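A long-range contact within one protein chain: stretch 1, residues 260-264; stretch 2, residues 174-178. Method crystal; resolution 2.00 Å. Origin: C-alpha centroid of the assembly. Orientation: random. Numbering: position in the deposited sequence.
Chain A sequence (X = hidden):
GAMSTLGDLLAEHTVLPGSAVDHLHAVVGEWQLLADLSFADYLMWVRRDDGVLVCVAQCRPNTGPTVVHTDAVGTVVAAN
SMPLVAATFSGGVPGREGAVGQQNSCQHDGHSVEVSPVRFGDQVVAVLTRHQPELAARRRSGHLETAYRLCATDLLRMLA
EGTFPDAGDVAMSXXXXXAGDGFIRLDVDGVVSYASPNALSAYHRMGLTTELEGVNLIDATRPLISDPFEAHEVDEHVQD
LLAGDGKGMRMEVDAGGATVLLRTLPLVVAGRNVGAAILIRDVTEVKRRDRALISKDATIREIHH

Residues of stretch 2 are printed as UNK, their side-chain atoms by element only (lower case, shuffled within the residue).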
ATOM      1  N   VAL A 260      15.526  -5.845   0.797  1.00 25.31           N
ATOM      2  CA  VAL A 260      14.140  -6.109   0.487  1.00 27.68           C
ATOM      3  C   VAL A 260      13.409  -6.702   1.700  1.00 27.78           C
ATOM      4  O   VAL A 260      14.042  -7.343   2.583  1.00 28.09           O
ATOM      5  CB  VAL A 260      13.976  -7.005  -0.729  1.00 27.33           C
ATOM      6  CG1 VAL A 260      14.499  -6.323  -1.968  1.00 31.11           C
ATOM      7  CG2 VAL A 260      14.722  -8.370  -0.502  1.00 30.50           C
ATOM      8  N   LEU A 261      12.102  -6.481   1.774  1.00 27.98           N
ATOM      9  CA  LEU A 261      11.285  -7.166   2.780  1.00 29.81           C
ATOM     10  C   LEU A 261      10.522  -8.215   2.008  1.00 30.16           C
ATOM     11  O   LEU A 261       9.989  -7.923   0.957  1.00 28.26           O
ATOM     12  CB  LEU A 261      10.216  -6.256   3.428  1.00 30.81           C
ATOM     13  CG  LEU A 261      10.628  -5.155   4.369  1.00 38.80           C
ATOM     14  CD1 LEU A 261       9.325  -4.435   4.856  1.00 40.66           C
ATOM     15  CD2 LEU A 261      11.348  -5.824   5.500  1.00 41.79           C
ATOM     16  N   LEU A 262      10.471  -9.425   2.548  1.00 28.99           N
ATOM     17  CA  LEU A 262       9.788 -10.532   1.880  1.00 29.98           C
ATOM     18  C   LEU A 262       8.721 -11.012   2.804  1.00 29.41           C
ATOM     19  O   LEU A 262       8.968 -11.119   4.027  1.00 28.93           O
ATOM     20  CB  LEU A 262      10.728 -11.725   1.686  1.00 32.49           C
ATOM     21  CG  LEU A 262      11.892 -11.535   0.756  1.00 35.65           C
ATOM     22  CD1 LEU A 262      12.777 -12.783   0.843  1.00 38.91           C
ATOM     23  CD2 LEU A 262      11.380 -11.373  -0.606  1.00 39.63           C
ATOM     24  N   ARG A 263       7.562 -11.354   2.237  1.00 29.44           N
ATOM     25  CA  ARG A 263       6.523 -12.058   2.987  1.00 28.97           C
ATOM     26  C   ARG A 263       6.035 -13.291   2.174  1.00 28.91           C
ATOM     27  O   ARG A 263       5.676 -13.160   0.987  1.00 28.41           O
ATOM     28  CB  ARG A 263       5.361 -11.135   3.259  1.00 30.34           C
ATOM     29  CG  ARG A 263       4.306 -11.876   4.019  1.00 33.64           C
ATOM     30  CD  ARG A 263       3.098 -11.118   4.122  1.00 41.82           C
ATOM     31  NE  ARG A 263       2.030 -11.974   4.647  1.00 43.12           N
ATOM     32  CZ  ARG A 263       0.787 -11.557   4.727  1.00 44.51           C
ATOM     33  NH1 ARG A 263       0.492 -10.327   4.284  1.00 38.41           N
ATOM     34  NH2 ARG A 263      -0.150 -12.359   5.225  1.00 43.57           N
ATOM     35  N   THR A 264       6.113 -14.487   2.769  1.00 27.71           N
ATOM     36  CA  THR A 264       5.729 -15.703   2.075  1.00 28.95           C
ATOM     37  C   THR A 264       4.371 -16.162   2.649  1.00 27.98           C
ATOM     38  O   THR A 264       4.049 -15.901   3.832  1.00 27.80           O
ATOM     39  CB  THR A 264       6.778 -16.835   2.263  1.00 29.16           C
ATOM     40  OG1 THR A 264       6.899 -17.150   3.681  1.00 26.85           O
ATOM     41  CG2 THR A 264       8.178 -16.327   1.793  1.00 28.74           C
ATOM     42  N   UNK A 174       2.827  -4.342  10.426  1.00 47.99           N
ATOM     43  CA  UNK A 174       2.516  -3.025   9.828  1.00 48.88           C
ATOM     44  C   UNK A 174       3.417  -2.723   8.643  1.00 47.30           C
ATOM     45  O   UNK A 174       3.062  -1.974   7.769  1.00 45.24           O
ATOM     46  n   UNK A 174       2.340  -0.281  15.648  1.00 69.18           N
ATOM     47  n   UNK A 174       0.885  -1.141  14.090  1.00 63.23           N
ATOM     48  c   UNK A 174       1.503  -1.875  11.815  1.00 54.51           C
ATOM     49  n   UNK A 174       0.234  -0.926  16.299  1.00 67.71           N
ATOM     50  c   UNK A 174       2.640  -1.915  10.865  1.00 49.54           C
ATOM     51  c   UNK A 174       1.149  -0.783  15.344  1.00 67.17           C
ATOM     52  c   UNK A 174       1.842  -0.984  12.993  1.00 61.54           C
ATOM     53  N   UNK A 175       4.616  -3.312   8.671  1.00 47.53           N
ATOM     54  CA  UNK A 175       5.661  -3.015   7.698  1.00 46.83           C
ATOM     55  C   UNK A 175       5.712  -4.013   6.477  1.00 45.31           C
ATOM     56  O   UNK A 175       6.422  -3.734   5.492  1.00 45.48           O
ATOM     57  o   UNK A 175       7.269  -4.261   9.074  1.00 51.05           O
ATOM     58  c   UNK A 175       7.022  -2.996   8.419  1.00 46.54           C
ATOM     59  N   UNK A 176       4.951  -5.123   6.492  1.00 41.78           N
ATOM     60  CA  UNK A 176       5.141  -6.116   5.428  1.00 39.16           C
ATOM     61  C   UNK A 176       4.732  -5.532   4.078  1.00 34.59           C
ATOM     62  O   UNK A 176       3.927  -4.620   4.047  1.00 34.25           O
ATOM     63  o   UNK A 176       3.023  -7.153   5.774  1.00 45.58           O
ATOM     64  c   UNK A 176       4.394  -7.401   5.690  1.00 39.99           C
ATOM     65  N   UNK A 177       5.260  -6.090   2.984  1.00 30.25           N
ATOM     66  CA  UNK A 177       4.947  -5.586   1.620  1.00 28.77           C
ATOM     67  C   UNK A 177       3.443  -5.607   1.366  1.00 28.22           C
ATOM     68  O   UNK A 177       2.777  -6.476   1.907  1.00 27.21           O
ATOM     69  c   UNK A 177       6.040  -7.331   2.971  1.00 29.64           C
ATOM     70  c   UNK A 177       6.415  -7.463   1.508  1.00 29.75           C
ATOM     71  c   UNK A 177       5.588  -6.621   0.696  1.00 28.47           C
ATOM     72  N   UNK A 178       2.916  -4.645   0.616  1.00 25.68           N
ATOM     73  CA  UNK A 178       1.592  -4.728   0.069  1.00 26.60           C
ATOM     74  C   UNK A 178       1.733  -5.468  -1.251  1.00 26.61           C
ATOM     75  O   UNK A 178       2.801  -5.526  -1.836  1.00 27.62           O
ATOM     76  n   UNK A 178      -0.329   0.051   4.588  1.00 23.36           N
ATOM     77  n   UNK A 178      -1.585  -0.803   2.846  1.00 28.05           N
ATOM     78  c   UNK A 178       1.138  -2.333   1.078  1.00 27.67           C
ATOM     79  n   UNK A 178       0.450  -1.792   3.405  1.00 28.31           N
ATOM     80  c   UNK A 178      -0.480  -0.852   3.607  1.00 30.54           C
ATOM     81  c   UNK A 178       0.986  -3.310  -0.155  1.00 25.68           C
ATOM     82  c   UNK A 178       0.373  -2.825   2.345  1.00 30.43           C
TER
HETATM   83  O   HOH W   1       1.821  -8.368   3.730  1.00 49.42           O

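Position 174 carries seven side-chain atoms: three carbons in a row, a nitrogen, and then a carbon bearing two more nitrogens. The side chain is out of reach of the strand and takes no part in the contact. This branched, nitrogen-rich end is a guanidinium, so the residue is arginine; a long charged group suits the partly exposed place of Arg 174.

Position 175 has one side-chain carbon followed by one oxygen, with no further branch. Its CA-to-CB bond points sideways, and the closest approach to the strand is made by its backbone: the carbonyl O of position 175 lies 3.1 Å from CD1 of Leu 261, a tight van der Waals contact. The CB of position 175 stays 4.5 Å from CD1 of Leu 261, so the small side chain adds little to the packing. One carbon and one oxygen make it serine. A small side chain pointing sideways fits a place where the backbone O makes the close contact, and OG of Ser 175 is hydrogen-bonded elsewhere in the structure.

Position 176 again shows one carbon and one oxygen. The carbon, CB, lies 4.2 Å from CD of Arg 263, and the oxygen lies 2.7 Å from the oxygen of water 1. This too is serine. The short side chain of Ser 176 brings its hydroxyl to that water beside the extended Arg 263 side chain, and its OG hydrogen-bonds to it.

Position 177 has three carbons that close a ring onto the backbone nitrogen. Its CA-to-CB bond points toward the strand, and the ring packs on it: one ring carbon is 3.6 Å from O of Leu 261, and another, the one bonded to the backbone N, is 4.3 Å from CB of Leu 261 and 3.9 Å from CB of Arg 263. The closed ring is the signature of proline. A compact apolar ring suits this buried site, and lacking an N-H, Pro 177 leaves no backbone donor unpaired there.

Position 178 repeats the pattern of three carbons, a nitrogen and a carbon with two nitrogens. Its CA-to-CB bond points away from the strand, and it makes no contact there. It is arginine; the long guanidinium side chain of Arg 178 can reach hydrogen-bond partners elsewhere in the structure.

The contact thus rests on alternation in the strand, with Leu 261 and Arg 263 directed toward the loop and Leu 262 away from it. No direct hydrogen bond joins the stretches. Apolar packing around Pro 177 is supplemented by water 1, which accepts from NH1 of Arg 263 at 2.4 Å, a notably short distance, and donates to O of Pro 177 at 2.8 Å, tying the arginine to the loop.

Stretch 2, residues 174-178: RSSPR
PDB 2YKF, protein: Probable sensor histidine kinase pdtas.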